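Long-range contact in nucleoside diphosphate kinase family protein (Babesia bovis, PDB 3JS9), which probably catalyses magnesium-dependent transfer of the terminal phosphate from nucleoside triphosphates to nucleoside diphosphates, as a kinase of the NDK family: residues 39-53 and 70-84. Numbering follows the deposited sequence.
With SO4 (sulfate ion), chain D; SO4 (sulfate ion), chain E.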
ATOM      1  N   LYS A  39      14.658 -15.720   1.143  1.00 17.21           N
ATOM      2  CA  LYS A  39      15.534 -15.209   2.177  1.00 16.60           C
ATOM      3  C   LYS A  39      16.617 -14.365   1.540  1.00 16.17           C
ATOM      4  O   LYS A  39      17.274 -14.807   0.591  1.00 15.60           O
ATOM      5  CB  LYS A  39      16.124 -16.371   3.012  1.00 16.26           C
ATOM      6  CG  LYS A  39      17.234 -15.902   3.908  1.00 17.24           C
ATOM      7  CD  LYS A  39      17.496 -16.773   5.078  1.00 18.73           C
ATOM      8  CE  LYS A  39      18.501 -17.856   4.729  1.00 20.36           C
ATOM      9  NZ  LYS A  39      19.142 -18.383   5.956  1.00 19.13           N
ATOM     10  N   LEU A  40      16.807 -13.144   2.047  1.00 16.36           N
ATOM     11  CA  LEU A  40      17.843 -12.284   1.487  1.00 16.31           C
ATOM     12  C   LEU A  40      19.214 -12.798   1.913  1.00 16.88           C
ATOM     13  O   LEU A  40      19.438 -13.067   3.102  1.00 16.74           O
ATOM     14  CB  LEU A  40      17.667 -10.848   1.937  1.00 15.98           C
ATOM     15  CG  LEU A  40      18.691  -9.895   1.315  1.00 16.47           C
ATOM     16  CD1 LEU A  40      18.470  -9.799  -0.204  1.00 15.55           C
ATOM     17  CD2 LEU A  40      18.623  -8.490   1.948  1.00 16.59           C
ATOM     18  N   ILE A  41      20.110 -12.945   0.933  1.00 17.25           N
ATOM     19  CA  ILE A  41      21.503 -13.369   1.142  1.00 17.23           C
ATOM     20  C   ILE A  41      22.544 -12.229   0.989  1.00 17.21           C
ATOM     21  O   ILE A  41      23.547 -12.199   1.708  1.00 16.90           O
ATOM     22  CB  ILE A  41      21.849 -14.509   0.158  1.00 18.32           C
ATOM     23  CG1 ILE A  41      20.914 -15.702   0.396  1.00 18.38           C
ATOM     24  CG2 ILE A  41      23.314 -14.927   0.273  1.00 17.73           C
ATOM     25  CD1 ILE A  41      20.945 -16.208   1.855  1.00 18.52           C
ATOM     26  N   ALA A  42      22.307 -11.302   0.058  1.00 16.76           N
ATOM     27  CA  ALA A  42      23.282 -10.260  -0.281  1.00 16.78           C
ATOM     28  C   ALA A  42      22.590  -9.115  -0.984  1.00 17.56           C
ATOM     29  O   ALA A  42      21.627  -9.325  -1.751  1.00 18.70           O
ATOM     30  CB  ALA A  42      24.393 -10.802  -1.172  1.00 16.24           C
ATOM     31  N   ALA A  43      23.073  -7.909  -0.747  1.00 17.30           N
ATOM     32  CA  ALA A  43      22.512  -6.754  -1.408  1.00 18.76           C
ATOM     33  C   ALA A  43      23.549  -5.666  -1.343  1.00 19.22           C
ATOM     34  O   ALA A  43      24.290  -5.612  -0.353  1.00 20.55           O
ATOM     35  CB  ALA A  43      21.241  -6.306  -0.687  1.00 19.09           C
ATOM     36  N   LYS A  44      23.609  -4.813  -2.371  1.00 19.22           N
ATOM     37  CA  LYS A  44      24.420  -3.575  -2.344  1.00 19.02           C
ATOM     38  C   LYS A  44      24.042  -2.617  -3.478  1.00 18.75           C
ATOM     39  O   LYS A  44      23.718  -3.044  -4.576  1.00 18.29           O
ATOM     40  CB  LYS A  44      25.917  -3.893  -2.465  1.00 19.22           C
ATOM     41  CG  LYS A  44      26.264  -4.704  -3.710  1.00 20.27           C
ATOM     42  CD  LYS A  44      27.728  -4.966  -3.818  1.00 22.21           C
ATOM     43  CE  LYS A  44      28.042  -5.906  -4.970  1.00 23.38           C
ATOM     44  NZ  LYS A  44      29.432  -6.489  -4.813  1.00 23.84           N
ATOM     45  N   PHE A  45      24.099  -1.316  -3.195  1.00 18.94           N
ATOM     46  CA  PHE A  45      23.950  -0.270  -4.196  1.00 18.57           C
ATOM     47  C   PHE A  45      25.354  -0.096  -4.819  1.00 19.48           C
ATOM     48  O   PHE A  45      26.334  -0.065  -4.099  1.00 18.81           O
ATOM     49  CB  PHE A  45      23.533   1.022  -3.468  1.00 18.18           C
ATOM     50  CG  PHE A  45      23.060   2.142  -4.364  1.00 15.48           C
ATOM     51  CD1 PHE A  45      22.183   1.899  -5.439  1.00 12.41           C
ATOM     52  CD2 PHE A  45      23.459   3.447  -4.105  1.00 14.49           C
ATOM     53  CE1 PHE A  45      21.725   2.920  -6.232  1.00 11.82           C
ATOM     54  CE2 PHE A  45      23.006   4.512  -4.910  1.00 12.32           C
ATOM     55  CZ  PHE A  45      22.131   4.248  -5.973  1.00 12.24           C
ATOM     56  N   GLU A  46      25.457   0.021  -6.135  1.00 20.63           N
ATOM     57  CA  GLU A  46      26.762   0.238  -6.767  1.00 22.02           C
ATOM     58  C   GLU A  46      26.735   0.890  -8.152  1.00 22.68           C
ATOM     59  O   GLU A  46      25.693   0.925  -8.845  1.00 22.29           O
ATOM     60  CB  GLU A  46      27.572  -1.053  -6.836  1.00 21.88           C
ATOM     61  CG  GLU A  46      27.344  -1.865  -8.065  1.00 23.15           C
ATOM     62  CD  GLU A  46      28.225  -3.093  -8.090  1.00 26.94           C
ATOM     63  OE1 GLU A  46      28.924  -3.363  -7.077  1.00 28.60           O
ATOM     64  OE2 GLU A  46      28.214  -3.809  -9.112  1.00 28.24           O
ATOM     65  N   HIS A  47      27.902   1.431  -8.513  1.00 23.40           N
ATOM     66  CA  HIS A  47      28.230   1.823  -9.878  1.00 24.12           C
ATOM     67  C   HIS A  47      29.087   0.687 -10.447  1.00 23.68           C
ATOM     68  O   HIS A  47      30.246   0.566 -10.110  1.00 23.75           O
ATOM     69  CB  HIS A  47      29.024   3.120  -9.826  1.00 24.58           C
ATOM     70  CG  HIS A  47      29.354   3.695 -11.168  1.00 28.24           C
ATOM     71  ND1 HIS A  47      29.148   5.027 -11.470  1.00 31.11           N
ATOM     72  CD2 HIS A  47      29.884   3.131 -12.281  1.00 29.62           C
ATOM     73  CE1 HIS A  47      29.521   5.251 -12.718  1.00 30.65           C
ATOM     74  NE2 HIS A  47      29.970   4.117 -13.231  1.00 30.31           N
ATOM     75  N   PRO A  48      28.526  -0.151 -11.307  1.00 23.97           N
ATOM     76  CA  PRO A  48      29.258  -1.310 -11.837  1.00 24.74           C
ATOM     77  C   PRO A  48      30.445  -0.906 -12.742  1.00 25.67           C
ATOM     78  O   PRO A  48      30.467   0.209 -13.295  1.00 25.10           O
ATOM     79  CB  PRO A  48      28.219  -2.029 -12.705  1.00 24.19           C
ATOM     80  CG  PRO A  48      26.979  -1.239 -12.612  1.00 24.61           C
ATOM     81  CD  PRO A  48      27.306   0.119 -12.077  1.00 24.27           C
ATOM     82  N   THR A  49      31.413  -1.817 -12.887  1.00 26.34           N
ATOM     83  CA  THR A  49      32.543  -1.613 -13.799  1.00 26.91           C
ATOM     84  C   THR A  49      32.186  -2.176 -15.151  1.00 27.55           C
ATOM     85  O   THR A  49      31.417  -3.144 -15.239  1.00 27.40           O
ATOM     86  CB  THR A  49      33.843  -2.331 -13.322  1.00 26.84           C
ATOM     87  OG1 THR A  49      33.615  -3.753 -13.272  1.00 27.31           O
ATOM     88  CG2 THR A  49      34.294  -1.804 -11.967  1.00 24.73           C
ATOM     89  N   MET A  50      32.767  -1.607 -16.206  1.00 28.55           N
ATOM     90  CA  MET A  50      32.526  -2.157 -17.537  1.00 29.78           C
ATOM     91  C   MET A  50      32.846  -3.661 -17.637  1.00 29.38           C
ATOM     92  O   MET A  50      32.106  -4.390 -18.278  1.00 29.10           O
ATOM     93  CB  MET A  50      33.230  -1.354 -18.633  1.00 30.34           C
ATOM     94  CG  MET A  50      32.876  -1.811 -20.075  1.00 33.96           C
ATOM     95  SD  MET A  50      31.149  -1.505 -20.625  1.00 39.55           S
ATOM     96  CE  MET A  50      31.207   0.281 -20.832  1.00 38.79           C
ATOM     97  N   ASP A  51      33.908  -4.128 -16.983  1.00 29.78           N
ATOM     98  CA  ASP A  51      34.302  -5.536 -17.104  1.00 30.91           C
ATOM     99  C   ASP A  51      33.240  -6.494 -16.568  1.00 30.30           C
ATOM    100  O   ASP A  51      33.020  -7.573 -17.152  1.00 30.36           O
ATOM    101  CB  ASP A  51      35.632  -5.830 -16.396  1.00 32.17           C
ATOM    102  CG  ASP A  51      36.756  -4.911 -16.839  1.00 36.67           C
ATOM    103  OD1 ASP A  51      36.993  -3.903 -16.106  1.00 41.19           O
ATOM    104  OD2 ASP A  51      37.382  -5.192 -17.899  1.00 37.40           O
ATOM    105  N   VAL A  52      32.610  -6.116 -15.449  1.00 29.37           N
ATOM    106  CA  VAL A  52      31.536  -6.906 -14.854  1.00 28.48           C
ATOM    107  C   VAL A  52      30.321  -6.889 -15.778  1.00 27.92           C
ATOM    108  O   VAL A  52      29.728  -7.938 -16.075  1.00 27.75           O
ATOM    109  CB  VAL A  52      31.193  -6.419 -13.399  1.00 29.37           C
ATOM    110  CG1 VAL A  52      29.933  -7.070 -12.855  1.00 27.97           C
ATOM    111  CG2 VAL A  52      32.370  -6.712 -12.440  1.00 29.30           C
ATOM    112  N   VAL A  53      29.983  -5.713 -16.279  1.00 26.89           N
ATOM    113  CA  VAL A  53      28.874  -5.632 -17.208  1.00 26.96           C
ATOM    114  C   VAL A  53      29.116  -6.462 -18.469  1.00 27.21           C
ATOM    115  O   VAL A  53      28.208  -7.167 -18.937  1.00 27.18           O
ATOM    116  CB  VAL A  53      28.484  -4.162 -17.572  1.00 26.97           C
ATOM    117  CG1 VAL A  53      27.319  -4.159 -18.545  1.00 25.05           C
ATOM    118  CG2 VAL A  53      28.147  -3.374 -16.315  1.00 24.20           C
ATOM    119  N   CYS A  70      25.797  -2.436 -22.631  1.00 39.81           N
ATOM    120  CA  CYS A  70      26.839  -2.383 -21.619  1.00 38.13           C
ATOM    121  C   CYS A  70      27.009  -0.968 -21.091  1.00 37.84           C
ATOM    122  O   CYS A  70      27.195  -0.792 -19.893  1.00 38.32           O
ATOM    123  CB  CYS A  70      28.171  -2.886 -22.179  1.00 37.88           C
ATOM    124  SG  CYS A  70      28.270  -4.668 -22.454  1.00 36.23           S
ATOM    125  N   ASP A  71      26.946   0.031 -21.973  1.00 37.12           N
ATOM    126  CA  ASP A  71      27.131   1.435 -21.575  1.00 36.99           C
ATOM    127  C   ASP A  71      26.004   1.877 -20.636  1.00 36.08           C
ATOM    128  O   ASP A  71      26.207   2.660 -19.704  1.00 36.48           O
ATOM    129  CB  ASP A  71      27.153   2.380 -22.790  1.00 37.07           C
ATOM    130  CG  ASP A  71      28.444   2.285 -23.622  1.00 39.21           C
ATOM    131  OD1 ASP A  71      29.455   1.686 -23.162  1.00 42.24           O
ATOM    132  OD2 ASP A  71      28.449   2.841 -24.753  1.00 38.43           O
ATOM    133  N   PHE A  72      24.816   1.365 -20.896  1.00 34.68           N
ATOM    134  CA  PHE A  72      23.644   1.784 -20.171  1.00 33.80           C
ATOM    135  C   PHE A  72      23.728   1.301 -18.717  1.00 33.61           C
ATOM    136  O   PHE A  72      23.430   2.043 -17.758  1.00 32.97           O
ATOM    137  CB  PHE A  72      22.404   1.226 -20.874  1.00 33.35           C
ATOM    138  CG  PHE A  72      21.142   1.436 -20.117  1.00 32.35           C
ATOM    139  CD1 PHE A  72      20.585   2.710 -20.010  1.00 30.86           C
ATOM    140  CD2 PHE A  72      20.511   0.360 -19.493  1.00 29.70           C
ATOM    141  CE1 PHE A  72      19.414   2.890 -19.289  1.00 31.48           C
ATOM    142  CE2 PHE A  72      19.342   0.537 -18.786  1.00 28.54           C
ATOM    143  CZ  PHE A  72      18.789   1.793 -18.678  1.00 29.43           C
ATOM    144  N   ILE A  73      24.155   0.054 -18.556  1.00 33.35           N
ATOM    145  CA  ILE A  73      24.275  -0.509 -17.221  1.00 33.29           C
ATOM    146  C   ILE A  73      25.516  -0.082 -16.441  1.00 32.63           C
ATOM    147  O   ILE A  73      25.426   0.209 -15.252  1.00 32.41           O
ATOM    148  CB  ILE A  73      24.037  -1.995 -17.232  1.00 33.42           C
ATOM    149  CG1 ILE A  73      22.540  -2.166 -17.488  1.00 35.40           C
ATOM    150  CG2 ILE A  73      24.393  -2.584 -15.872  1.00 32.23           C
ATOM    151  CD1 ILE A  73      22.189  -3.430 -18.088  1.00 39.19           C
ATOM    152  N   SER A  74      26.659   0.002 -17.113  1.00 32.07           N
ATOM    153  CA  SER A  74      27.880   0.429 -16.447  1.00 31.24           C
ATOM    154  C   SER A  74      27.795   1.907 -16.035  1.00 30.03           C
ATOM    155  O   SER A  74      28.369   2.308 -15.006  1.00 30.09           O
ATOM    156  CB  SER A  74      29.123   0.123 -17.307  1.00 31.67           C
ATOM    157  OG  SER A  74      29.256   1.043 -18.379  1.00 33.74           O
ATOM    158  N   HIS A  75      27.051   2.716 -16.791  1.00 28.16           N
ATOM    159  CA  HIS A  75      26.841   4.092 -16.342  1.00 27.34           C
ATOM    160  C   HIS A  75      26.138   4.103 -14.986  1.00 25.96           C
ATOM    161  O   HIS A  75      26.347   5.034 -14.194  1.00 26.46           O
ATOM    162  CB  HIS A  75      26.096   4.946 -17.364  1.00 27.75           C
ATOM    163  CG  HIS A  75      25.895   6.365 -16.926  1.00 30.10           C
ATOM    164  ND1 HIS A  75      26.946   7.226 -16.689  1.00 33.36           N
ATOM    165  CD2 HIS A  75      24.765   7.077 -16.682  1.00 31.31           C
ATOM    166  CE1 HIS A  75      26.477   8.408 -16.321  1.00 33.62           C
ATOM    167  NE2 HIS A  75      25.155   8.345 -16.307  1.00 34.04           N
ATOM    168  N   GLY A  76      25.308   3.076 -14.753  1.00 23.53           N
ATOM    169  CA  GLY A  76      24.635   2.833 -13.490  1.00 21.15           C
ATOM    170  C   GLY A  76      23.718   3.951 -13.068  1.00 20.27           C
ATOM    171  O   GLY A  76      23.269   4.772 -13.910  1.00 20.98           O
ATOM    172  N   PRO A  77      23.394   4.001 -11.776  1.00 19.06           N
ATOM    173  CA  PRO A  77      23.707   3.034 -10.735  1.00 18.82           C
ATOM    174  C   PRO A  77      22.769   1.817 -10.813  1.00 18.41           C
ATOM    175  O   PRO A  77      21.757   1.868 -11.532  1.00 18.88           O
ATOM    176  CB  PRO A  77      23.418   3.820  -9.460  1.00 19.06           C
ATOM    177  CG  PRO A  77      22.396   4.789  -9.860  1.00 19.33           C
ATOM    178  CD  PRO A  77      22.633   5.149 -11.259  1.00 18.56           C
ATOM    179  N   VAL A  78      23.104   0.739 -10.108  1.00 17.02           N
ATOM    180  CA  VAL A  78      22.235  -0.430 -10.044  1.00 16.32           C
ATOM    181  C   VAL A  78      22.093  -0.884  -8.612  1.00 16.24           C
ATOM    182  O   VAL A  78      22.926  -0.542  -7.782  1.00 16.28           O
ATOM    183  CB  VAL A  78      22.744  -1.617 -10.953  1.00 16.72           C
ATOM    184  CG1 VAL A  78      22.899  -1.147 -12.397  1.00 13.99           C
ATOM    185  CG2 VAL A  78      24.064  -2.227 -10.418  1.00 15.97           C
ATOM    186  N   PHE A  79      21.052  -1.663  -8.305  1.00 16.43           N
ATOM    187  CA  PHE A  79      20.947  -2.245  -6.975  1.00 16.59           C
ATOM    188  C   PHE A  79      20.935  -3.751  -7.080  1.00 17.25           C
ATOM    189  O   PHE A  79      20.051  -4.314  -7.724  1.00 18.21           O
ATOM    190  CB  PHE A  79      19.735  -1.693  -6.229  1.00 16.89           C
ATOM    191  CG  PHE A  79      19.615  -2.181  -4.803  1.00 17.16           C
ATOM    192  CD1 PHE A  79      18.905  -3.330  -4.510  1.00 16.36           C
ATOM    193  CD2 PHE A  79      20.181  -1.460  -3.754  1.00 16.86           C
ATOM    194  CE1 PHE A  79      18.793  -3.770  -3.200  1.00 19.99           C
ATOM    195  CE2 PHE A  79      20.069  -1.903  -2.434  1.00 15.58           C
ATOM    196  CZ  PHE A  79      19.393  -3.047  -2.157  1.00 15.68           C
ATOM    197  N   CYS A  80      21.924  -4.393  -6.449  1.00 17.56           N
ATOM    198  CA  CYS A  80      22.200  -5.826  -6.589  1.00 17.38           C
ATOM    199  C   CYS A  80      21.690  -6.594  -5.406  1.00 18.31           C
ATOM    200  O   CYS A  80      21.872  -6.148  -4.272  1.00 19.27           O
ATOM    201  CB  CYS A  80      23.707  -6.083  -6.660  1.00 17.07           C
ATOM    202  SG  CYS A  80      24.649  -5.044  -7.818  1.00 17.78           S
ATOM    203  N   MET A  81      21.108  -7.775  -5.658  1.00 18.54           N
ATOM    204  CA  MET A  81      20.587  -8.664  -4.605  1.00 18.46           C
ATOM    205  C   MET A  81      20.798 -10.108  -4.973  1.00 18.19           C
ATOM    206  O   MET A  81      20.844 -10.437  -6.161  1.00 18.70           O
ATOM    207  CB  MET A  81      19.076  -8.464  -4.389  1.00 18.06           C
ATOM    208  CG  MET A  81      18.704  -7.079  -3.853  1.00 18.35           C
ATOM    209  SD  MET A  81      16.952  -6.806  -4.117  1.00 21.95           S
ATOM    210  CE  MET A  81      16.891  -6.183  -5.833  1.00 17.58           C
ATOM    211  N   ILE A  82      20.937 -10.964  -3.959  1.00 17.82           N
ATOM    212  CA  ILE A  82      20.791 -12.415  -4.139  1.00 17.56           C
ATOM    213  C   ILE A  82      19.711 -12.865  -3.162  1.00 17.12           C
ATOM    214  O   ILE A  82      19.726 -12.464  -2.009  1.00 17.44           O
ATOM    215  CB  ILE A  82      22.073 -13.195  -3.816  1.00 17.15           C
ATOM    216  CG1 ILE A  82      23.161 -12.883  -4.826  1.00 17.21           C
ATOM    217  CG2 ILE A  82      21.802 -14.732  -3.726  1.00 16.30           C
ATOM    218  CD1 ILE A  82      24.517 -13.593  -4.481  1.00 15.51           C
ATOM    219  N   TRP A  83      18.794 -13.696  -3.644  1.00 16.92           N
ATOM    220  CA  TRP A  83      17.689 -14.219  -2.866  1.00 16.73           C
ATOM    221  C   TRP A  83      17.705 -15.739  -2.903  1.00 17.49           C
ATOM    222  O   TRP A  83      17.994 -16.334  -3.941  1.00 17.06           O
ATOM    223  CB  TRP A  83      16.367 -13.695  -3.426  1.00 16.28           C
ATOM    224  CG  TRP A  83      16.145 -12.256  -3.162  1.00 14.45           C
ATOM    225  CD1 TRP A  83      16.504 -11.203  -3.965  1.00 13.58           C
ATOM    226  CD2 TRP A  83      15.530 -11.689  -2.003  1.00 12.29           C
ATOM    227  NE1 TRP A  83      16.136 -10.020  -3.376  1.00 11.99           N
ATOM    228  CE2 TRP A  83      15.553 -10.288  -2.161  1.00 10.89           C
ATOM    229  CE3 TRP A  83      14.972 -12.232  -0.836  1.00 10.67           C
ATOM    230  CZ2 TRP A  83      15.021  -9.416  -1.206  1.00  9.48           C
ATOM    231  CZ3 TRP A  83      14.446 -11.362   0.119  1.00 11.86           C
ATOM    232  CH2 TRP A  83      14.469  -9.965  -0.077  1.00  8.32           C
ATOM    233  N   GLU A  84      17.332 -16.354  -1.779  1.00 18.51           N
ATOM    234  CA  GLU A  84      17.446 -17.783  -1.596  1.00 19.58           C
ATOM    235  C   GLU A  84      16.101 -18.435  -1.327  1.00 19.69           C
ATOM    236  O   GLU A  84      15.268 -17.863  -0.621  1.00 20.56           O
ATOM    237  CB  GLU A  84      18.415 -18.069  -0.439  1.00 19.98           C
ATOM    238  CG  GLU A  84      18.552 -19.528  -0.056  1.00 22.78           C
ATOM    239  CD  GLU A  84      19.623 -19.749   0.978  1.00 29.43           C
ATOM    240  OE1 GLU A  84      19.289 -19.937   2.170  1.00 30.57           O
ATOM    241  OE2 GLU A  84      20.816 -19.738   0.595  1.00 33.78           O
TER
HETATM  242  S   SO4 D 149      30.525   6.164 -16.444  1.00 92.30           S
HETATM  243  O1  SO4 D 149      29.640   5.785 -17.548  1.00 93.22           O
HETATM  244  O2  SO4 D 149      30.858   4.938 -15.722  1.00 91.22           O
HETATM  245  O3  SO4 D 149      31.727   6.807 -16.966  1.00 92.77           O
HETATM  246  O4  SO4 D 149      29.880   7.156 -15.579  1.00 92.67           O
HETATM  247  S   SO4 E 150      15.746 -19.772   6.837  1.00 58.26           S
HETATM  248  O1  SO4 E 150      16.125 -18.452   7.331  1.00 60.57           O
HETATM  249  O2  SO4 E 150      15.664 -20.671   7.993  1.00 59.06           O
HETATM  250  O3  SO4 E 150      16.812 -20.245   5.960  1.00 58.39           O
HETATM  251  O4  SO4 E 150      14.473 -19.636   6.118  1.00 53.89           O
HETATM  252  O   HOH W   1      21.200 -19.829   4.014  1.00 25.89           O
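K39 and E84 pair through two backbone bonds, K39 N to E84 O and E84 N to K39 O, each 2.8 Å. Six more such bonds run down to E46 and V78, joining strands 39-46 and 78-84 antiparallel. I41 N donates to I82 O and A42 O accepts from I82 N, two residues facing one: a classic beta bulge that shifts the register. On the face carrying A42, K44 and E46, the side chains of K39 and E84 lie side by side; a water bridges K39 NZ and E84 OE1, R11 holds E84 OE2 in a salt bridge, and K39 NZ also hydrogen-bonds to W147 O and a sulfate. At the far end H47 NE2 donates to O2 of the other sulfate (2.8 Å), and H75 ND1 donates to O1 and O4 of this ion, probably from the crystallisation liquor. These are the edge strand and its neighbour in the four-stranded antiparallel sheet of the ferredoxin-like nucleoside diphosphate kinase fold; A43 and F45 make backbone hydrogen bonds to a second subunit. On the face with L40, A43 and F45, L40 CD1 sits over the six-membered ring of W83, 3.7 Å from its centroid, a CH-pi contact. With CG anti to the backbone N (chi1 -168°), the F45 ring lies alongside P77, CZ 3.7 Å from P77 CB. Beyond the strands, P48 CG packs 3.8 Å from V78 CG2. Between helices, V53 CG1 meets C70 CB, and the bent chain of M50 lays SD 3.6 Å from C70 CB.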